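Local atomic coordinates of N-acetylgalactosaminyltransferase 7 (Homo sapiens, PDB entry 6IWR), a protein that belongs to the polypeptide GalNAc-transferase family, pairing a GT-A glycosyltransferase domain with a ricin-type beta-trefoil lectin domain. Residues Y291-W296 against P309-L314. Residues are numbered along the deposited sequence; the frame is centred on the assembly and turned at random.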
ATOM      1  N   TYR A 291      23.860  13.642  12.151  1.00 37.64           N
ATOM      2  CA  TYR A 291      23.336  14.993  12.030  1.00 38.96           C
ATOM      3  C   TYR A 291      22.890  15.241  10.595  1.00 37.05           C
ATOM      4  O   TYR A 291      23.642  15.006   9.646  1.00 35.21           O
ATOM      5  CB  TYR A 291      24.372  16.026  12.473  1.00 35.01           C
ATOM      6  CG  TYR A 291      24.788  15.871  13.926  1.00 36.42           C
ATOM      7  CD1 TYR A 291      24.009  15.152  14.819  1.00 35.11           C
ATOM      8  CD2 TYR A 291      25.969  16.442  14.400  1.00 39.09           C
ATOM      9  CE1 TYR A 291      24.398  14.999  16.138  1.00 36.29           C
ATOM     10  CE2 TYR A 291      26.367  16.299  15.723  1.00 36.88           C
ATOM     11  CZ  TYR A 291      25.576  15.581  16.589  1.00 37.89           C
ATOM     12  OH  TYR A 291      25.960  15.409  17.906  1.00 41.38           O
ATOM     13  N   ALA A 292      21.658  15.706  10.445  1.00 36.40           N
ATOM     14  CA  ALA A 292      21.113  16.105   9.165  1.00 27.56           C
ATOM     15  C   ALA A 292      20.664  17.549   9.272  1.00 27.73           C
ATOM     16  O   ALA A 292      20.389  18.061  10.358  1.00 25.83           O
ATOM     17  CB  ALA A 292      19.950  15.197   8.756  1.00 30.25           C
ATOM     18  N   ARG A 293      20.605  18.226   8.137  1.00 27.93           N
ATOM     19  CA  ARG A 293      19.927  19.504   8.108  1.00 26.94           C
ATOM     20  C   ARG A 293      18.670  19.345   7.252  1.00 27.00           C
ATOM     21  O   ARG A 293      18.552  18.397   6.465  1.00 27.90           O
ATOM     22  CB  ARG A 293      20.890  20.632   7.650  1.00 22.40           C
ATOM     23  CG  ARG A 293      21.661  20.314   6.400  1.00 38.89           C
ATOM     24  CD  ARG A 293      23.013  21.003   6.266  1.00 29.07           C
ATOM     25  NE  ARG A 293      22.998  22.404   6.646  1.00 35.24           N
ATOM     26  CZ  ARG A 293      23.073  23.437   5.809  1.00 32.19           C
ATOM     27  NH1 ARG A 293      23.092  24.670   6.304  1.00 36.53           N
ATOM     28  NH2 ARG A 293      23.132  23.256   4.500  1.00 31.80           N
ATOM     29  N   GLY A 294      17.691  20.223   7.483  1.00 25.58           N
ATOM     30  CA  GLY A 294      16.415  20.144   6.781  1.00 25.47           C
ATOM     31  C   GLY A 294      16.480  20.812   5.414  1.00 33.54           C
ATOM     32  O   GLY A 294      17.116  21.858   5.239  1.00 33.01           O
ATOM     33  N   ALA A 295      15.784  20.211   4.456  1.00 30.02           N
ATOM     34  CA  ALA A 295      15.866  20.606   3.060  1.00 27.87           C
ATOM     35  C   ALA A 295      14.525  20.291   2.396  1.00 30.39           C
ATOM     36  O   ALA A 295      13.525  20.020   3.070  1.00 27.47           O
ATOM     37  CB  ALA A 295      17.054  19.905   2.383  1.00 27.70           C
ATOM     38  N   TRP A 296      14.514  20.312   1.063  1.00 30.50           N
ATOM     39  CA  TRP A 296      13.313  20.090   0.277  1.00 26.64           C
ATOM     40  C   TRP A 296      13.746  19.822  -1.153  1.00 27.55           C
ATOM     41  O   TRP A 296      14.847  20.192  -1.554  1.00 31.84           O
ATOM     42  CB  TRP A 296      12.383  21.303   0.342  1.00 26.78           C
ATOM     43  CG  TRP A 296      13.068  22.527  -0.138  1.00 31.30           C
ATOM     44  CD1 TRP A 296      13.159  22.956  -1.428  1.00 30.44           C
ATOM     45  CD2 TRP A 296      13.799  23.473   0.654  1.00 30.15           C
ATOM     46  NE1 TRP A 296      13.895  24.114  -1.495  1.00 27.93           N
ATOM     47  CE2 TRP A 296      14.302  24.458  -0.232  1.00 29.41           C
ATOM     48  CE3 TRP A 296      14.072  23.587   2.021  1.00 29.24           C
ATOM     49  CZ2 TRP A 296      15.072  25.540   0.203  1.00 25.97           C
ATOM     50  CZ3 TRP A 296      14.832  24.663   2.458  1.00 27.48           C
ATOM     51  CH2 TRP A 296      15.321  25.630   1.547  1.00 31.80           C
ATOM     52  N   PRO A 309      30.467  19.643   5.574  1.00 32.60           N
ATOM     53  CA  PRO A 309      31.774  20.093   6.086  1.00 32.07           C
ATOM     54  C   PRO A 309      31.883  21.605   6.240  1.00 33.37           C
ATOM     55  O   PRO A 309      32.541  22.077   7.175  1.00 34.18           O
ATOM     56  CB  PRO A 309      32.768  19.540   5.050  1.00 29.84           C
ATOM     57  CG  PRO A 309      31.946  18.976   3.929  1.00 27.25           C
ATOM     58  CD  PRO A 309      30.603  18.669   4.482  1.00 29.08           C
ATOM     59  N   GLN A 310      31.257  22.386   5.355  1.00 32.79           N
ATOM     60  CA  GLN A 310      31.260  23.842   5.519  1.00 32.34           C
ATOM     61  C   GLN A 310      30.737  24.247   6.892  1.00 33.52           C
ATOM     62  O   GLN A 310      31.314  25.112   7.562  1.00 39.70           O
ATOM     63  CB  GLN A 310      30.410  24.518   4.432  1.00 34.17           C
ATOM     64  CG  GLN A 310      30.817  24.256   2.986  1.00 34.66           C
ATOM     65  CD  GLN A 310      30.306  22.933   2.459  1.00 39.35           C
ATOM     66  OE1 GLN A 310      29.738  22.126   3.196  1.00 38.66           O
ATOM     67  NE2 GLN A 310      30.514  22.700   1.171  1.00 46.63           N
ATOM     68  N   GLU A 311      29.627  23.650   7.321  1.00 32.70           N
ATOM     69  CA  GLU A 311      29.073  24.036   8.613  1.00 34.48           C
ATOM     70  C   GLU A 311      29.986  23.611   9.756  1.00 35.19           C
ATOM     71  O   GLU A 311      30.070  24.306  10.776  1.00 31.52           O
ATOM     72  CB  GLU A 311      27.673  23.443   8.780  1.00 32.07           C
ATOM     73  CG  GLU A 311      26.658  23.993   7.786  1.00 34.82           C
ATOM     74  CD  GLU A 311      26.404  25.474   7.966  1.00 33.61           C
ATOM     75  OE1 GLU A 311      26.334  25.929   9.133  1.00 39.68           O
ATOM     76  OE2 GLU A 311      26.265  26.180   6.942  1.00 35.02           O
ATOM     77  N   LYS A 312      30.682  22.477   9.602  1.00 33.45           N
ATOM     78  CA  LYS A 312      31.585  22.031  10.655  1.00 32.14           C
ATOM     79  C   LYS A 312      32.812  22.935  10.776  1.00 38.34           C
ATOM     80  O   LYS A 312      33.339  23.112  11.882  1.00 35.21           O
ATOM     81  CB  LYS A 312      31.992  20.588  10.413  1.00 25.59           C
ATOM     82  CG  LYS A 312      30.816  19.631  10.446  1.00 28.02           C
ATOM     83  CD  LYS A 312      31.225  18.247  10.049  1.00 24.40           C
ATOM     84  CE  LYS A 312      30.004  17.386   9.870  1.00 31.32           C
ATOM     85  NZ  LYS A 312      30.328  16.023   9.401  1.00 35.27           N
ATOM     86  N   ARG A 313      33.280  23.537   9.677  1.00 35.16           N
ATOM     87  CA  ARG A 313      34.399  24.461   9.842  1.00 41.49           C
ATOM     88  C   ARG A 313      33.992  25.694  10.642  1.00 43.80           C
ATOM     89  O   ARG A 313      34.852  26.365  11.223  1.00 48.35           O
ATOM     90  CB  ARG A 313      34.985  24.894   8.501  1.00 46.52           C
ATOM     91  CG  ARG A 313      36.063  25.980   8.694  1.00 66.50           C
ATOM     92  CD  ARG A 313      36.988  25.601   9.888  1.00 73.11           C
ATOM     93  NE  ARG A 313      37.896  26.663  10.322  1.00 75.04           N
ATOM     94  CZ  ARG A 313      38.446  26.746  11.537  1.00 83.64           C
ATOM     95  NH1 ARG A 313      38.174  25.835  12.474  1.00 81.20           N
ATOM     96  NH2 ARG A 313      39.262  27.757  11.826  1.00 88.61           N
ATOM     97  N   LEU A 314      32.695  26.009  10.678  1.00 39.49           N
ATOM     98  CA  LEU A 314      32.177  27.148  11.432  1.00 37.00           C
ATOM     99  C   LEU A 314      32.032  26.841  12.914  1.00 37.07           C
ATOM    100  O   LEU A 314      31.749  27.754  13.691  1.00 39.81           O
ATOM    101  CB  LEU A 314      30.817  27.593  10.881  1.00 36.96           C
ATOM    102  CG  LEU A 314      30.614  27.906   9.390  1.00 41.00           C
ATOM    103  CD1 LEU A 314      29.268  28.574   9.154  1.00 35.68           C
ATOM    104  CD2 LEU A 314      31.734  28.783   8.872  1.00 39.83           C
TER
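R293 on strand 292-296 and E311 on helix 309-313 are the residues that touch across the contact, a small buried meeting of two charged side chains whose CA atoms stand 10.2 Å apart. The carboxylate does not grip the guanidinium edge. Instead the methylene CG of E311 lies over one face, 4.1 Å from R293 CZ. The bend at chi2 (-64°) carries the carboxylate out past the NH1 corner, its plane only 12° from that of the guanidinium but offset from it. OE2 of E311 comes 3.6 Å from NH1 of R293 but sits well out of the guanidinium plane, so the salt bridge rests on charge alone and no N-H is aimed at the oxygen. The two side chains cross at about a right angle.

Each guanidinium nitrogen of R293 has a partner elsewhere: NE the carbonyl of R323, NH1 that of I457, NH2 the carboxylate of D460. These bonds probably fix the rotation of the guanidinium and leave a face for E311. OE2 of E311 in turn accepts from Y459 OH and pairs with R323, so two arginines share the acid.

Both side chains thus also reach the end of helix 450-457 and the residues just after it. Within the glycosyltransferase family 2 region of a GT-A fold, the contact ties the first strand of a beta-hairpin (292-296 with 302-306) to the short helix that follows it.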